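Conserved hypothetical protein MTH1747 (Methanothermobacter thermautotrophicus, PDB 1I36) is of unknown function but binds NADP and structurally resembles the 3-hydroxyacid dehydrogenases. Local coordinates at residues E39-T43 with V44-E48. The protein carries 1 engineered substitution. Sequence-based numbering, arbitrary orientation.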
loop_
_atom_site.group_PDB
_atom_site.type_symbol
_atom_site.label_atom_id
_atom_site.label_comp_id
_atom_site.label_asym_id
_atom_site.label_seq_id
_atom_site.Cartn_x
_atom_site.Cartn_y
_atom_site.Cartn_z
ATOM N N GLU A 39 -4.838 -28.119 -31.852
ATOM C CA GLU A 39 -3.608 -28.760 -31.403
ATOM C C GLU A 39 -3.579 -28.924 -29.876
ATOM O O GLU A 39 -3.201 -29.984 -29.379
ATOM C CB GLU A 39 -2.396 -27.978 -31.909
ATOM C CG GLU A 39 -1.048 -28.649 -31.681
ATOM C CD GLU A 39 -0.969 -30.076 -32.248
ATOM O OE1 GLU A 39 -1.641 -30.377 -33.274
ATOM O OE2 GLU A 39 -0.228 -30.898 -31.654
ATOM N N ARG A 40 -3.983 -27.892 -29.131
ATOM C CA ARG A 40 -4.004 -28.001 -27.674
ATOM C C ARG A 40 -4.967 -29.119 -27.267
ATOM O O ARG A 40 -4.648 -29.946 -26.407
ATOM C CB ARG A 40 -4.485 -26.705 -27.034
ATOM C CG ARG A 40 -3.583 -25.514 -27.149
ATOM C CD ARG A 40 -4.378 -24.359 -26.535
ATOM N NE ARG A 40 -3.741 -23.059 -26.652
ATOM C CZ ARG A 40 -2.710 -22.666 -25.916
ATOM N NH1 ARG A 40 -2.197 -23.481 -25.006
ATOM N NH2 ARG A 40 -2.189 -21.463 -26.096
ATOM N N ALA A 41 -6.132 -29.136 -27.912
ATOM C CA ALA A 41 -7.172 -30.117 -27.647
ATOM C C ALA A 41 -6.696 -31.557 -27.857
ATOM O O ALA A 41 -6.998 -32.445 -27.061
ATOM C CB ALA A 41 -8.389 -29.841 -28.530
ATOM N N ARG A 42 -5.956 -31.783 -28.937
ATOM C CA ARG A 42 -5.461 -33.120 -29.240
ATOM C C ARG A 42 -4.252 -33.514 -28.391
ATOM O O ARG A 42 -4.037 -34.704 -28.151
ATOM C CB ARG A 42 -5.220 -33.263 -30.751
ATOM C CG ARG A 42 -6.523 -33.065 -31.509
ATOM C CD ARG A 42 -6.468 -33.398 -32.983
ATOM N NE ARG A 42 -7.823 -33.339 -33.528
ATOM C CZ ARG A 42 -8.133 -33.019 -34.781
ATOM N NH1 ARG A 42 -7.182 -32.730 -35.659
ATOM N NH2 ARG A 42 -9.408 -32.928 -35.135
ATOM N N THR A 43 -3.485 -32.524 -27.926
ATOM C CA THR A 43 -2.336 -32.780 -27.053
ATOM C C THR A 43 -2.876 -33.291 -25.703
ATOM O O THR A 43 -2.301 -34.199 -25.086
ATOM C CB THR A 43 -1.515 -31.494 -26.790
ATOM O OG1 THR A 43 -0.881 -31.077 -28.002
ATOM C CG2 THR A 43 -0.434 -31.739 -25.734
ATOM N N VAL A 44 -3.978 -32.684 -25.248
ATOM C CA VAL A 44 -4.618 -33.058 -23.992
ATOM C C VAL A 44 -5.397 -34.360 -24.160
ATOM O O VAL A 44 -5.428 -35.184 -23.242
ATOM C CB VAL A 44 -5.571 -31.924 -23.471
ATOM C CG1 VAL A 44 -6.379 -32.393 -22.245
ATOM C CG2 VAL A 44 -4.761 -30.694 -23.106
ATOM N N GLY A 45 -5.988 -34.565 -25.341
ATOM C CA GLY A 45 -6.773 -35.770 -25.586
ATOM C C GLY A 45 -8.240 -35.621 -25.206
ATOM O O GLY A 45 -8.876 -36.554 -24.700
ATOM N N VAL A 46 -8.796 -34.445 -25.472
ATOM C CA VAL A 46 -10.189 -34.183 -25.150
ATOM C C VAL A 46 -11.130 -34.852 -26.130
ATOM O O VAL A 46 -10.760 -35.149 -27.255
ATOM C CB VAL A 46 -10.496 -32.662 -25.128
ATOM C CG1 VAL A 46 -9.656 -31.972 -24.056
ATOM C CG2 VAL A 46 -10.224 -32.055 -26.484
ATOM N N THR A 47 -12.353 -35.120 -25.692
ATOM C CA THR A 47 -13.322 -35.732 -26.573
ATOM C C THR A 47 -13.881 -34.635 -27.476
ATOM O O THR A 47 -14.386 -33.631 -26.991
ATOM C CB THR A 47 -14.445 -36.403 -25.771
ATOM O OG1 THR A 47 -13.900 -37.521 -25.051
ATOM C CG2 THR A 47 -15.558 -36.876 -26.690
ATOM N N GLU A 48 -13.731 -34.810 -28.786
ATOM C CA GLU A 48 -14.224 -33.840 -29.762
ATOM C C GLU A 48 -15.674 -34.139 -30.041
ATOM O O GLU A 48 -16.025 -35.256 -30.406
ATOM C CB GLU A 48 -13.367 -33.908 -31.020
ATOM C CG GLU A 48 -11.955 -33.467 -30.701
ATOM C CD GLU A 48 -10.937 -33.721 -31.806
ATOM O OE1 GLU A 48 -11.320 -33.817 -32.999
ATOM O OE2 GLU A 48 -9.739 -33.797 -31.465
#
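R42 and E48 close a local turn where helix 35-44 ends and the chain swings back into edge strand 47-48. The guanidinium pairs with the carboxylate through its NE/NH2 edge: NE of R42 reaches OE2 of E48 at 2.9 Å, and NH2 of R42 reaches OE1 of E48 at 3.0 Å. Both bonds are nearly straight and both oxygens are met on their syn sides. The oxygens lie almost in the guanidinium plane, while the carboxylate is turned 24° from it; two bonds to two different oxygens restrict rotation of either group. E48 gets there on an extended chain (chi2 170°) that meets R42 at about a right angle. This is the second half of a beta-alpha-beta unit in the Rossmann-type NADP domain, running from strand 25-28 through the helix to 47-48. G45, with positive phi (89°), is the first residue to leave the helical conformation. V44 N still bonds to R40 O, while A41 O takes both G45 N (2.9 Å) and V46 N (3.1 Å), one from each side of the carbonyl plane. On the buried side, CG2 of V46 packs against CB of A41 at 3.5 Å; V46 also packs on V26, T28 and the NADP-binding F8. R40 points its guanidinium away toward the cofactor, where its NH1 bonds to Q13.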